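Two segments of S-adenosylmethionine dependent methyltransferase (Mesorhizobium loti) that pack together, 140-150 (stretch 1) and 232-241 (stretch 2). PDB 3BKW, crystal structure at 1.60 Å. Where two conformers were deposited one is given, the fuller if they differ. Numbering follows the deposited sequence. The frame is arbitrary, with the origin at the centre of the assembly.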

ATOM      1  N   PHE A 140       2.557  -0.375 -16.157  1.00 27.25           N
ATOM      2  CA  PHE A 140       3.698  -1.059 -15.564  1.00 26.94           C
ATOM      3  C   PHE A 140       3.098  -1.958 -14.490  1.00 27.78           C
ATOM      4  O   PHE A 140       2.487  -1.448 -13.555  1.00 29.05           O
ATOM      5  N   VAL A 141       3.240  -3.268 -14.661  1.00 26.56           N
ATOM      6  CA  VAL A 141       2.671  -4.255 -13.758  1.00 26.43           C
ATOM      7  C   VAL A 141       3.814  -5.136 -13.288  1.00 27.50           C
ATOM      8  O   VAL A 141       4.541  -5.726 -14.099  1.00 27.70           O
ATOM      9  N   PHE A 142       4.022  -5.198 -11.974  1.00 26.92           N
ATOM     10  CA  PHE A 142       5.126  -5.955 -11.445  1.00 26.24           C
ATOM     11  C   PHE A 142       4.887  -6.570 -10.080  1.00 28.36           C
ATOM     12  O   PHE A 142       4.046  -6.091  -9.305  1.00 27.76           O
ATOM     13  N   SER A 143       5.659  -7.627  -9.807  1.00 26.30           N
ATOM     14  CA  SER A 143       5.654  -8.292  -8.519  1.00 26.69           C
ATOM     15  C   SER A 143       7.021  -8.174  -7.891  1.00 28.13           C
ATOM     16  O   SER A 143       8.047  -8.184  -8.586  1.00 27.60           O
ATOM     17  N   THR A 144       7.018  -8.032  -6.574  1.00 27.17           N
ATOM     18  CA  THR A 144       8.228  -8.026  -5.765  1.00 27.52           C
ATOM     19  C   THR A 144       7.946  -8.768  -4.463  1.00 27.00           C
ATOM     20  O   THR A 144       6.802  -8.988  -4.100  1.00 26.57           O
ATOM     21  N   GLU A 145       8.999  -9.148  -3.759  1.00 28.05           N
ATOM     22  CA  GLU A 145       8.851  -9.654  -2.409  1.00 28.58           C
ATOM     23  C   GLU A 145       8.250  -8.541  -1.565  1.00 27.87           C
ATOM     24  O   GLU A 145       8.611  -7.372  -1.686  1.00 29.14           O
ATOM     25  N   HIS A 146       7.291  -8.919  -0.741  1.00 28.30           N
ATOM     26  CA  HIS A 146       6.571  -7.970   0.124  1.00 26.40           C
ATOM     27  C   HIS A 146       7.501  -7.517   1.260  1.00 26.14           C
ATOM     28  O   HIS A 146       8.316  -8.316   1.729  1.00 28.42           O
ATOM     29  N   PRO A 147       7.419  -6.224   1.671  1.00 26.28           N
ATOM     30  CA  PRO A 147       8.264  -5.826   2.806  1.00 25.88           C
ATOM     31  C   PRO A 147       8.067  -6.613   4.130  1.00 25.49           C
ATOM     32  O   PRO A 147       9.001  -6.732   4.915  1.00 26.67           O
ATOM     33  N   ILE A 148       6.875  -7.160   4.385  1.00 25.58           N
ATOM     34  CA  ILE A 148       6.667  -8.035   5.553  1.00 25.66           C
ATOM     35  C   ILE A 148       7.605  -9.247   5.470  1.00 25.26           C
ATOM     36  O   ILE A 148       8.186  -9.655   6.461  1.00 26.65           O
ATOM     37  N   TYR A 149       7.732  -9.807   4.269  1.00 26.07           N
ATOM     38  CA  TYR A 149       8.602 -10.930   4.011  1.00 27.43           C
ATOM     39  C   TYR A 149      10.087 -10.541   4.049  1.00 26.84           C
ATOM     40  O   TYR A 149      10.913 -11.307   4.574  1.00 27.90           O
HETATM   41  N   MSE A 150      10.437  -9.382   3.499  1.00 27.43           N
HETATM   42  CA  MSE A 150      11.840  -8.928   3.443  1.00 27.67           C
HETATM   43  C   MSE A 150      12.404  -8.318   4.723  1.00 28.82           C
HETATM   44  O   MSE A 150      13.610  -8.350   4.937  1.00 28.92           O
ATOM     45  N   ASP A 232      -1.264 -16.234   6.519  1.00 26.02           N
ATOM     46  CA  ASP A 232      -0.733 -15.538   7.692  1.00 25.73           C
ATOM     47  C   ASP A 232       0.123 -14.327   7.392  1.00 27.01           C
ATOM     48  O   ASP A 232       0.086 -13.363   8.150  1.00 27.60           O
ATOM     49  N   ARG A 233       0.893 -14.383   6.312  1.00 28.13           N
ATOM     50  CA  ARG A 233       1.701 -13.251   5.902  1.00 26.80           C
ATOM     51  C   ARG A 233       1.941 -13.296   4.388  1.00 25.90           C
ATOM     52  O   ARG A 233       2.126 -14.378   3.850  1.00 27.87           O
ATOM     53  N   PRO A 234       1.992 -12.128   3.738  1.00 27.90           N
ATOM     54  CA  PRO A 234       2.204 -12.102   2.302  1.00 28.09           C
ATOM     55  C   PRO A 234       3.672 -12.244   1.916  1.00 29.93           C
ATOM     56  O   PRO A 234       4.536 -11.595   2.517  1.00 30.16           O
HETATM   57  N   MSE A 235       3.948 -13.085   0.925  1.00 29.50           N
HETATM   58  CA  MSE A 235       5.281 -13.193   0.364  1.00 28.76           C
HETATM   59  C   MSE A 235       5.507 -12.112  -0.695  1.00 28.58           C
HETATM   60  O   MSE A 235       6.650 -11.666  -0.876  1.00 26.99           O
ATOM     61  N   PHE A 236       4.436 -11.717  -1.398  1.00 27.27           N
ATOM     62  CA  PHE A 236       4.556 -10.814  -2.546  1.00 27.57           C
ATOM     63  C   PHE A 236       3.668  -9.599  -2.519  1.00 27.42           C
ATOM     64  O   PHE A 236       2.561  -9.632  -1.987  1.00 27.90           O
ATOM     65  N   LEU A 237       4.196  -8.526  -3.100  1.00 27.34           N
ATOM     66  CA  LEU A 237       3.476  -7.289  -3.370  1.00 27.05           C
ATOM     67  C   LEU A 237       3.308  -7.216  -4.890  1.00 27.22           C
ATOM     68  O   LEU A 237       4.304  -7.334  -5.623  1.00 27.50           O
ATOM     69  N   LEU A 238       2.074  -7.019  -5.333  1.00 26.88           N
ATOM     70  CA  LEU A 238       1.729  -6.901  -6.752  1.00 26.53           C
ATOM     71  C   LEU A 238       1.238  -5.472  -6.981  1.00 27.45           C
ATOM     72  O   LEU A 238       0.345  -4.994  -6.257  1.00 27.95           O
ATOM     73  N   VAL A 239       1.804  -4.778  -7.964  1.00 26.43           N
ATOM     74  CA  VAL A 239       1.391  -3.400  -8.258  1.00 25.83           C
ATOM     75  C   VAL A 239       1.187  -3.169  -9.759  1.00 27.11           C
ATOM     76  O   VAL A 239       1.964  -3.682 -10.574  1.00 27.13           O
ATOM     77  N   SER A 240       0.116  -2.441 -10.093  1.00 26.26           N
ATOM     78  CA  SER A 240      -0.185  -1.959 -11.448  0.50 25.92           C
ATOM     79  C   SER A 240      -0.213  -0.436 -11.380  1.00 27.66           C
ATOM     80  O   SER A 240      -0.884   0.119 -10.507  1.00 26.88           O
ATOM     81  N   ALA A 241       0.500   0.221 -12.285  1.00 26.62           N
ATOM     82  CA  ALA A 241       0.560   1.679 -12.358  1.00 28.28           C
ATOM     83  C   ALA A 241       0.374   2.081 -13.808  1.00 30.47           C
ATOM     84  O   ALA A 241       0.734   1.320 -14.718  1.00 34.69           O
TER

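Antiparallel pairing fixes where side chains start, and rotamers then decide what they touch; this pair of segments from a methyltransferase is a compact example. Backbone hydrogen bonds join Phe-142 with Val-239 and Thr-144 with Leu-237 in both directions, so each pair projects its side chains from one face of the sheet. On the face carrying Phe-140, Phe-142, Thr-144, Leu-237, Val-239 and Ala-241, Phe-142 adopts p (chi1 67°), which brings the end of its ring nearer the partner strand: its CZ lies 4.0 Å from CB of Val-239, and that CB sits over the ring face in a CH-pi contact. Phe-140, in t, instead leads its ring end away. Thr-144, also p, places OG1 3.9 Å from CB of Leu-237. OG1 of Thr-144 also hydrogen-bonds to O of water 1 at 2.9 Å. That water donates from its O to O of Leu-237 (2.7 Å) and, weakly, to O of Phe-142 (3.3 Å), tying side chain to both backbones.

On the other face, Leu-238 (m, t) turns its end inward, with CD2 3.5 Å from CB of Ser-143, while CG2 of Val-141, a t rotamer, meets OG of Ser-240 at 3.8 Å.

Beyond the strands, aromatic rings take over. His-146 (t, chi2 -76°) lays a ring face against Pro-234, whose CG is 3.5 Å from CD2 of His-146 and almost on the ring normal. The same conformation lets ND1 of His-146 accept from N of Ile-148 at 3.0 Å, capping the helix. Ile-148 (m, t) follows, its CD1 3.8 Å from CD of Pro-234. Tyr-149, in t, receives selenomethionine Met-235 over one face: although the CA-to-CB bond of Met-235 points away, chi1 in t puts CG over the ring, and chi2 t with chi3 m then leaves CE 3.9 Å from CE1 of Tyr-149. Arg-233 NE approaches the ring edge, 3.7 Å from CD1 of Tyr-149.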

ATOM      1  CB  PHE A 140       4.683  -0.043 -15.005  1.00 29.25           C
ATOM      2  CG  PHE A 140       5.934  -0.631 -14.390  1.00 30.11           C
ATOM      3  CD1 PHE A 140       6.463  -1.883 -14.754  1.00 30.28           C
ATOM      4  CD2 PHE A 140       6.673   0.156 -13.504  1.00 34.62           C
ATOM      5  CE1 PHE A 140       7.651  -2.368 -14.193  1.00 31.48           C
ATOM      6  CE2 PHE A 140       7.853  -0.322 -12.970  1.00 32.87           C
ATOM      7  CZ  PHE A 140       8.343  -1.571 -13.307  1.00 34.40           C
ATOM      8  CB  VAL A 141       1.592  -5.078 -14.468  1.00 26.36           C
ATOM      9  CG1 VAL A 141       1.020  -6.161 -13.538  1.00 28.35           C
ATOM     10  CG2 VAL A 141       0.472  -4.176 -14.970  1.00 27.15           C
ATOM     11  CB  PHE A 142       6.385  -5.064 -11.421  1.00 26.76           C
ATOM     12  CG  PHE A 142       6.324  -3.890 -10.450  1.00 27.41           C
ATOM     13  CD1 PHE A 142       6.831  -4.027  -9.157  1.00 31.26           C
ATOM     14  CD2 PHE A 142       5.778  -2.646 -10.824  1.00 28.47           C
ATOM     15  CE1 PHE A 142       6.818  -2.951  -8.242  1.00 32.55           C
ATOM     16  CE2 PHE A 142       5.756  -1.551  -9.907  1.00 29.58           C
ATOM     17  CZ  PHE A 142       6.275  -1.725  -8.610  1.00 29.53           C
ATOM     18  CB  SER A 143       5.271  -9.752  -8.649  1.00 28.07           C
ATOM     19  OG  SER A 143       6.181 -10.444  -9.483  1.00 28.72           O
ATOM     20  CB  THR A 144       8.714  -6.569  -5.415  1.00 28.51           C
ATOM     21  OG1 THR A 144       7.625  -5.810  -4.845  1.00 30.37           O
ATOM     22  CG2 THR A 144       9.237  -5.830  -6.662  1.00 31.01           C
ATOM     23  CB  GLU A 145      10.180 -10.082  -1.794  1.00 27.47           C
ATOM     24  CG  GLU A 145      10.653 -11.419  -2.315  1.00 28.52           C
ATOM     25  CD  GLU A 145      11.956 -11.902  -1.742  1.00 31.40           C
ATOM     26  OE1 GLU A 145      12.387 -11.397  -0.698  1.00 31.56           O
ATOM     27  OE2 GLU A 145      12.535 -12.799  -2.364  1.00 33.17           O
ATOM     28  CB  HIS A 146       5.349  -8.683   0.717  1.00 26.84           C
ATOM     29  CG  HIS A 146       4.345  -7.770   1.336  1.00 28.15           C
ATOM     30  ND1 HIS A 146       4.529  -7.173   2.565  1.00 27.47           N
ATOM     31  CD2 HIS A 146       3.116  -7.392   0.913  1.00 29.48           C
ATOM     32  CE1 HIS A 146       3.471  -6.439   2.857  1.00 29.98           C
ATOM     33  NE2 HIS A 146       2.598  -6.554   1.872  1.00 28.03           N
ATOM     34  CB  PRO A 147       7.981  -4.310   2.934  1.00 26.26           C
ATOM     35  CG  PRO A 147       6.702  -4.106   2.251  1.00 28.22           C
ATOM     36  CD  PRO A 147       6.650  -5.084   1.139  1.00 28.96           C
ATOM     37  CB  ILE A 148       5.211  -8.510   5.671  1.00 27.56           C
ATOM     38  CG1 ILE A 148       4.350  -7.352   6.176  1.00 28.02           C
ATOM     39  CG2 ILE A 148       5.105  -9.732   6.635  1.00 27.30           C
ATOM     40  CD1 ILE A 148       2.875  -7.603   6.110  1.00 26.83           C
ATOM     41  CB  TYR A 149       8.218 -11.565   2.664  1.00 27.57           C
ATOM     42  CG  TYR A 149       8.991 -12.808   2.323  1.00 27.94           C
ATOM     43  CD1 TYR A 149       8.624 -14.054   2.836  1.00 27.73           C
ATOM     44  CD2 TYR A 149      10.089 -12.745   1.467  1.00 29.15           C
ATOM     45  CE1 TYR A 149       9.357 -15.215   2.515  1.00 32.10           C
ATOM     46  CE2 TYR A 149      10.834 -13.886   1.153  1.00 31.58           C
ATOM     47  CZ  TYR A 149      10.448 -15.123   1.664  1.00 29.78           C
ATOM     48  OH  TYR A 149      11.186 -16.250   1.359  1.00 35.62           O
HETATM   49  CB  MSE A 150      12.015  -7.873   2.346  1.00 28.42           C
HETATM   50  CG  MSE A 150      11.749  -8.371   0.950  1.00 28.95           C
HETATM   51 SE   MSE A 150      12.279  -7.025  -0.356  0.75 30.89          SE
HETATM   52  CE  MSE A 150      10.958  -5.600   0.106  1.00 30.98           C
ATOM     53  CB  ASP A 232      -0.007 -16.516   8.611  1.00 26.79           C
ATOM     54  CG  ASP A 232      -0.968 -17.433   9.324  1.00 29.92           C
ATOM     55  OD1 ASP A 232      -2.009 -16.954   9.830  1.00 27.07           O
ATOM     56  OD2 ASP A 232      -0.663 -18.620   9.413  1.00 34.22           O
ATOM     57  CB  ARG A 233       3.031 -13.222   6.674  1.00 26.52           C
ATOM     58  CG  ARG A 233       3.990 -14.384   6.383  1.00 26.89           C
ATOM     59  CD  ARG A 233       5.062 -13.999   5.367  1.00 27.91           C
ATOM     60  NE  ARG A 233       5.914 -15.143   5.092  1.00 27.03           N
ATOM     61  CZ  ARG A 233       5.657 -16.116   4.227  1.00 28.69           C
ATOM     62  NH1 ARG A 233       4.554 -16.126   3.507  1.00 28.87           N
ATOM     63  NH2 ARG A 233       6.524 -17.125   4.105  1.00 27.91           N
ATOM     64  CB  PRO A 234       1.695 -10.717   1.906  1.00 28.06           C
ATOM     65  CG  PRO A 234       1.956  -9.868   3.071  1.00 28.30           C
ATOM     66  CD  PRO A 234       1.837 -10.767   4.282  1.00 30.20           C
HETATM   67  CB  MSE A 235       5.519 -14.554  -0.279  1.00 29.22           C
HETATM   68  CG  MSE A 235       6.940 -14.776  -0.703  1.00 31.30           C
HETATM   69 SE   MSE A 235       7.246 -16.607  -1.211  0.75 36.79          SE
HETATM   70  CE  MSE A 235       6.877 -17.437   0.473  1.00 33.98           C
ATOM     71  CB  PHE A 236       4.235 -11.573  -3.845  1.00 28.36           C
ATOM     72  CG  PHE A 236       5.007 -12.843  -4.020  1.00 28.23           C
ATOM     73  CD1 PHE A 236       6.389 -12.783  -4.119  1.00 28.84           C
ATOM     74  CD2 PHE A 236       4.365 -14.073  -4.126  1.00 34.12           C
ATOM     75  CE1 PHE A 236       7.142 -13.954  -4.297  1.00 32.82           C
ATOM     76  CE2 PHE A 236       5.107 -15.243  -4.304  1.00 30.59           C
ATOM     77  CZ  PHE A 236       6.499 -15.172  -4.381  1.00 29.11           C
ATOM     78  CB  LEU A 237       4.255  -6.066  -2.880  1.00 26.47           C
ATOM     79  CG  LEU A 237       3.584  -4.702  -3.109  1.00 27.38           C
ATOM     80  CD1 LEU A 237       2.280  -4.576  -2.276  1.00 28.75           C
ATOM     81  CD2 LEU A 237       4.532  -3.530  -2.810  1.00 29.63           C
ATOM     82  CB  LEU A 238       0.660  -7.912  -7.133  1.00 28.44           C
ATOM     83  CG  LEU A 238       0.851  -9.347  -6.641  1.00 27.17           C
ATOM     84  CD1 LEU A 238      -0.327 -10.221  -7.151  1.00 26.56           C
ATOM     85  CD2 LEU A 238       2.156  -9.983  -7.034  1.00 31.72           C
ATOM     86  CB  VAL A 239       2.462  -2.355  -7.787  1.00 26.53           C
ATOM     87  CG1 VAL A 239       1.988  -0.916  -8.050  1.00 26.63           C
ATOM     88  CG2 VAL A 239       2.823  -2.517  -6.314  1.00 26.79           C
ATOM     89  CB  SER A 240      -1.549  -2.444 -11.918  0.50 27.35           C
ATOM     90  OG  SER A 240      -1.879  -1.864 -13.176  0.50 24.12           O
ATOM     91  CB  ALA A 241       1.869   2.182 -11.834  1.00 31.63           C
TER
HETATM   92  O   HOH W   1       5.422  -4.993  -6.465  1.00 23.90           O